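Local coordinates for testis-expressed protein 101 (PDB 7BPS), which takes part in fertilization by controlling sperm binding to the zona pellucida and sperm migration into the oviduct, probably through the adhesion molecule ADAM3, at residues A[35-40]-A[59-64]; A[41-46]-A[53-58]. All blocks are in the same frame, centred on the assembly; numbering follows the deposited sequence.

Contact 1 (A[35-40]-A[59-64]); sequences GELCQE and SCVSQG. With NAG (2-acetamido-2-deoxy-beta-D-glucopyranose), chain D.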
loop_
_atom_site.group_PDB
_atom_site.type_symbol
_atom_site.label_atom_id
_atom_site.label_comp_id
_atom_site.label_asym_id
_atom_site.label_seq_id
_atom_site.Cartn_x
_atom_site.Cartn_y
_atom_site.Cartn_z
ATOM N N GLY A 35 10.162 6.547 25.800
ATOM C CA GLY A 35 9.379 7.591 25.099
ATOM C C GLY A 35 9.256 7.322 23.601
ATOM O O GLY A 35 9.407 8.294 22.794
ATOM N N GLU A 36 9.068 6.038 23.251
ATOM C CA GLU A 36 8.653 5.516 21.922
ATOM C C GLU A 36 7.338 4.743 22.087
ATOM O O GLU A 36 7.126 4.121 23.147
ATOM C CB GLU A 36 9.722 4.610 21.297
ATOM C CG GLU A 36 10.894 5.369 20.697
ATOM C CD GLU A 36 11.958 4.493 20.050
ATOM O OE1 GLU A 36 11.901 3.247 20.232
ATOM O OE2 GLU A 36 12.844 5.055 19.368
ATOM N N LEU A 37 6.491 4.782 21.062
ATOM C CA LEU A 37 5.250 3.971 20.998
ATOM C C LEU A 37 5.350 2.995 19.827
ATOM O O LEU A 37 6.395 2.991 19.149
ATOM C CB LEU A 37 4.021 4.884 20.902
ATOM C CG LEU A 37 4.094 6.045 19.923
ATOM C CD1 LEU A 37 3.639 5.610 18.549
ATOM C CD2 LEU A 37 3.241 7.192 20.407
ATOM N N CYS A 38 4.318 2.168 19.658
ATOM C CA CYS A 38 4.193 1.170 18.576
ATOM C C CYS A 38 3.416 1.750 17.385
ATOM O O CYS A 38 2.548 2.626 17.569
ATOM C CB CYS A 38 3.476 -0.054 19.109
ATOM S SG CYS A 38 4.196 -0.714 20.635
ATOM N N GLN A 39 3.678 1.232 16.189
ATOM C CA GLN A 39 2.802 1.441 15.010
ATOM C C GLN A 39 2.684 0.124 14.242
ATOM O O GLN A 39 3.633 -0.710 14.315
ATOM C CB GLN A 39 3.311 2.592 14.138
ATOM C CG GLN A 39 4.648 2.334 13.473
ATOM C CD GLN A 39 4.573 1.572 12.168
ATOM O OE1 GLN A 39 3.523 1.532 11.512
ATOM N NE2 GLN A 39 5.705 0.981 11.778
ATOM N N GLU A 40 1.541 -0.059 13.573
ATOM C CA GLU A 40 1.335 -1.091 12.530
ATOM C C GLU A 40 0.726 -0.356 11.338
ATOM O O GLU A 40 -0.317 0.312 11.515
ATOM C CB GLU A 40 0.475 -2.242 13.053
ATOM C CG GLU A 40 -0.843 -1.777 13.647
ATOM C CD GLU A 40 -1.608 -2.798 14.474
ATOM O OE1 GLU A 40 -2.786 -2.512 14.763
ATOM O OE2 GLU A 40 -1.037 -3.866 14.808
ATOM N N SER A 59 6.770 -1.470 14.073
ATOM C CA SER A 59 7.990 -0.910 14.703
ATOM C C SER A 59 7.677 -0.061 15.936
ATOM O O SER A 59 6.501 0.323 16.197
ATOM C CB SER A 59 8.809 -0.130 13.700
ATOM O OG SER A 59 8.207 1.107 13.377
ATOM N N CYS A 60 8.741 0.172 16.692
ATOM C CA CYS A 60 8.897 1.295 17.634
ATOM C C CYS A 60 8.981 2.566 16.813
ATOM O O CYS A 60 9.567 2.520 15.749
ATOM C CB CYS A 60 10.156 1.119 18.461
ATOM S SG CYS A 60 10.135 -0.437 19.384
ATOM N N VAL A 61 8.406 3.653 17.307
ATOM C CA VAL A 61 8.472 4.966 16.610
ATOM C C VAL A 61 8.417 6.072 17.671
ATOM O O VAL A 61 7.828 5.831 18.740
ATOM C CB VAL A 61 7.364 5.023 15.538
ATOM C CG1 VAL A 61 5.970 4.993 16.162
ATOM C CG2 VAL A 61 7.547 6.204 14.591
ATOM N N SER A 62 9.058 7.213 17.421
ATOM C CA SER A 62 9.141 8.336 18.395
ATOM C C SER A 62 8.142 9.443 18.034
ATOM O O SER A 62 7.581 10.031 18.959
ATOM C CB SER A 62 10.548 8.864 18.524
ATOM O OG SER A 62 11.096 9.157 17.254
ATOM N N GLN A 63 7.889 9.698 16.755
ATOM C CA GLN A 63 6.938 10.754 16.319
ATOM C C GLN A 63 5.515 10.174 16.216
ATOM O O GLN A 63 5.365 9.000 15.803
ATOM C CB GLN A 63 7.400 11.347 14.990
ATOM C CG GLN A 63 8.582 12.297 15.128
ATOM C CD GLN A 63 9.300 12.540 13.819
ATOM O OE1 GLN A 63 9.228 11.738 12.884
ATOM N NE2 GLN A 63 10.019 13.653 13.743
ATOM N N GLY A 64 4.507 10.963 16.596
ATOM C CA GLY A 64 3.094 10.701 16.271
ATOM C C GLY A 64 2.228 10.547 17.510
ATOM O O GLY A 64 2.779 10.197 18.598
HETATM C C1 NAG D . 3.212 7.715 25.363
HETATM C C2 NAG D . 3.017 9.199 25.278
HETATM C C3 NAG D . 4.095 9.965 26.017
HETATM C C4 NAG D . 3.993 9.481 27.459
HETATM C C5 NAG D . 4.257 7.967 27.471
HETATM C C6 NAG D . 4.363 7.355 28.869
HETATM C C7 NAG D . 1.700 9.512 23.270
HETATM C C8 NAG D . 1.755 10.071 21.878
HETATM N N2 NAG D . 2.894 9.586 23.894
HETATM O O3 NAG D . 3.895 11.386 25.938
HETATM O O4 NAG D . 4.915 10.205 28.304
HETATM O O5 NAG D . 3.202 7.323 26.738
HETATM O O6 NAG D . 3.354 7.903 29.730
HETATM O O7 NAG D . 0.666 9.042 23.800
#
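Glu36 lies against Val61 and Cys60 from the loop before the strand: CB packs on Val61 O and, with the chain extended beyond CG, OE1 comes within 3.3 Å of Cys60 CB, while OE2 is hydrogen-bonded to Asn33. At Leu37 the sheet pairing begins: Leu37 N gives a bond to Val61 O, and Leu37 O receives Val61 N at 2.8 Å. Leu37 CG sits between its own N and carbonyl carbon (chi1 45°); CD1 meets Val61 CG1 at 3.4 Å, and CD2 lies against Gly64 O and the acetyl methyl C8 of a glycan NAG, 3.6 Å from CD2. Cys38 faces Cys60 as a non-hydrogen-bonded pair, CA to CA 4.8 Å, yet each sulfur bonds elsewhere, to Cys7 and Cys32 respectively. Gln39 closes a second backbone ring with Ser59; its chain bends at chi2 (85°), and NE2 donates to Ser59 OG at 3.0 Å, in the amide plane and nearly straight (176°). Gln39 OE1 bonds to Thr41 OG1. This is the open end of a beta hairpin in the first Ly6/uPAR domain, flanked by strand 80-88, whose Tyr87 packs on Leu37, Gln39 and Val61.

Contact 2 (A[41-46]-A[53-58]); sequences TVLLIK and VVLASK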
loop_
_atom_site.group_PDB
_atom_site.type_symbol
_atom_site.label_atom_id
_atom_site.label_comp_id
_atom_site.label_asym_id
_atom_site.label_seq_id
_atom_site.Cartn_x
_atom_site.Cartn_y
_atom_site.Cartn_z
ATOM N N THR A 41 1.407 -0.389 10.197
ATOM C CA THR A 41 0.990 0.299 8.955
ATOM C C THR A 41 1.085 -0.692 7.807
ATOM O O THR A 41 2.149 -1.303 7.648
ATOM C CB THR A 41 1.870 1.513 8.671
ATOM O OG1 THR A 41 1.776 2.383 9.800
ATOM C CG2 THR A 41 1.479 2.240 7.402
ATOM N N VAL A 42 0.020 -0.837 7.032
ATOM C CA VAL A 42 0.034 -1.688 5.815
ATOM C C VAL A 42 -0.548 -0.885 4.668
ATOM O O VAL A 42 -1.534 -0.190 4.895
ATOM C CB VAL A 42 -0.727 -2.999 6.057
ATOM C CG1 VAL A 42 -2.170 -2.775 6.504
ATOM C CG2 VAL A 42 -0.654 -3.895 4.850
ATOM N N LEU A 43 0.048 -1.001 3.487
ATOM C CA LEU A 43 -0.455 -0.439 2.212
ATOM C C LEU A 43 -0.653 -1.606 1.249
ATOM O O LEU A 43 0.260 -2.435 1.141
ATOM C CB LEU A 43 0.565 0.563 1.667
ATOM C CG LEU A 43 0.223 1.220 0.334
ATOM C CD1 LEU A 43 -1.118 1.912 0.350
ATOM C CD2 LEU A 43 1.292 2.218 -0.041
ATOM N N LEU A 44 -1.806 -1.656 0.577
ATOM C CA LEU A 44 -2.168 -2.733 -0.381
ATOM C C LEU A 44 -2.471 -2.089 -1.717
ATOM O O LEU A 44 -3.268 -1.158 -1.746
ATOM C CB LEU A 44 -3.379 -3.513 0.145
ATOM C CG LEU A 44 -3.147 -4.225 1.478
ATOM C CD1 LEU A 44 -3.667 -3.407 2.654
ATOM C CD2 LEU A 44 -3.774 -5.599 1.484
ATOM N N ILE A 45 -1.833 -2.552 -2.779
ATOM C CA ILE A 45 -2.010 -1.990 -4.153
ATOM C C ILE A 45 -2.259 -3.140 -5.131
ATOM O O ILE A 45 -1.501 -4.130 -5.108
ATOM C CB ILE A 45 -0.801 -1.150 -4.563
ATOM C CG1 ILE A 45 -0.490 -0.069 -3.526
ATOM C CG2 ILE A 45 -1.028 -0.561 -5.932
ATOM C CD1 ILE A 45 0.903 0.498 -3.622
ATOM N N LYS A 46 -3.269 -2.956 -5.972
ATOM C CA LYS A 46 -3.830 -3.972 -6.884
ATOM C C LYS A 46 -4.173 -3.274 -8.198
ATOM O O LYS A 46 -4.640 -2.116 -8.156
ATOM C CB LYS A 46 -5.083 -4.517 -6.211
ATOM C CG LYS A 46 -5.630 -5.815 -6.763
ATOM C CD LYS A 46 -7.066 -6.043 -6.369
ATOM C CE LYS A 46 -7.533 -7.413 -6.805
ATOM N NZ LYS A 46 -7.386 -7.597 -8.269
ATOM N N VAL A 53 0.091 -6.077 -4.076
ATOM C CA VAL A 53 1.367 -5.719 -3.405
ATOM C C VAL A 53 1.026 -5.336 -1.959
ATOM O O VAL A 53 0.108 -4.549 -1.758
ATOM C CB VAL A 53 2.086 -4.584 -4.151
ATOM C CG1 VAL A 53 3.417 -4.225 -3.503
ATOM C CG2 VAL A 53 2.307 -4.972 -5.597
ATOM N N VAL A 54 1.735 -5.905 -0.995
ATOM C CA VAL A 54 1.564 -5.620 0.452
ATOM C C VAL A 54 2.903 -5.126 1.024
ATOM O O VAL A 54 3.914 -5.906 1.008
ATOM C CB VAL A 54 1.005 -6.845 1.182
ATOM C CG1 VAL A 54 0.697 -6.542 2.611
ATOM C CG2 VAL A 54 -0.251 -7.345 0.507
ATOM N N LEU A 55 2.923 -3.845 1.428
ATOM C CA LEU A 55 3.977 -3.201 2.241
ATOM C C LEU A 55 3.434 -3.131 3.673
ATOM O O LEU A 55 2.488 -2.351 3.926
ATOM C CB LEU A 55 4.320 -1.815 1.681
ATOM C CG LEU A 55 4.735 -1.780 0.207
ATOM C CD1 LEU A 55 3.534 -1.498 -0.695
ATOM C CD2 LEU A 55 5.824 -0.756 -0.067
ATOM N N ALA A 56 3.964 -3.975 4.557
ATOM C CA ALA A 56 3.537 -4.121 5.965
ATOM C C ALA A 56 4.712 -3.808 6.902
ATOM O O ALA A 56 5.770 -4.493 6.839
ATOM C CB ALA A 56 2.980 -5.505 6.215
ATOM N N SER A 57 4.503 -2.810 7.757
ATOM C CA SER A 57 5.483 -2.309 8.742
ATOM C C SER A 57 4.909 -2.378 10.161
ATOM O O SER A 57 3.818 -1.848 10.384
ATOM C CB SER A 57 5.888 -0.918 8.420
ATOM O OG SER A 57 6.633 -0.407 9.490
ATOM N N LYS A 58 5.654 -3.004 11.075
ATOM C CA LYS A 58 5.470 -2.878 12.539
ATOM C C LYS A 58 6.803 -2.439 13.157
ATOM O O LYS A 58 7.847 -2.960 12.756
ATOM C CB LYS A 58 4.961 -4.192 13.115
ATOM C CG LYS A 58 3.531 -4.522 12.728
ATOM C CD LYS A 58 2.912 -5.565 13.621
ATOM C CE LYS A 58 1.540 -6.004 13.148
ATOM N NZ LYS A 58 0.947 -6.985 14.087
#
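Thr41 and Ser57 exchange two backbone hydrogen bonds, both 2.8 Å between N and O. The same exchange recurs at Leu43 with Leu55 and at Ile45 with Val53, giving six bonds in all; the shortest runs from Val53 N to Ile45 O at 2.7 Å. The strand directions differ by 176°, and hydrogen-bonded pairs alternate with non-hydrogen-bonded ones at Val42-Ala56 and Leu44-Val54, a regular antiparallel ladder. Between the rungs, CA-H groups approach carbonyl oxygens, as where Val42 CA lies 3.2 Å from Leu55 O.

Apolar contacts divide between the two faces. On that of Val42, Leu44, Val54 and Ala56, Val54 touches two side chains: its CG1 meets Val42 CG2 at 3.7 Å, the two valines crossing obliquely, and its CG2 meets Leu44 CD2 at 4.1 Å, side by side with the leucine and pointing the same way. Val54 CG1 stands anti to the backbone N (chi1 -174°), with CG2 beside that N, which sets one methyl against each neighbour. Ala56 CB adds a looser contact to Val42 CG2. On the other face Leu55 CD1 lies 4.3 Å from Leu43 CB and 4.4 Å from Ile45 CD1.

Of the polar side chains at the Thr41 end, Thr41 OG1 bonds to Ser85 OG, and Ser57 OG to Gln39 NE2.

Strand 80-88 pairs with 41-46 and strand 6-16 with 53-58, making this hairpin the middle of its sheet. Phe23, Trp25 and Trp103 cover the Val42 face, whereas Leu149 and Phe151 of strand 143-152, from the second Ly6/uPAR domain, pack on Leu43, Ile45 and Leu55.

In the fold
From the N terminus, the chain enters strand 37-46 through contact 1, runs straight on into contact 2, turns between residues 46 and 53, and returns along strand 52-61 through contact 2 and then contact 1. The two contacts therefore nest without crossing: contact 2 closes the short loop near the hairpin tip, and contact 1 closes the wider one around it. Their centres lie about 18 Å apart, and the side chain of Gln39 bridges the two. Contact 1 holds the hairpin base, joined by two disulfides to Cys7 and Cys32, with a glycan packed beside it, whereas the buried contact 2 lies near the centre of the chain, where the two tandem domains pack together.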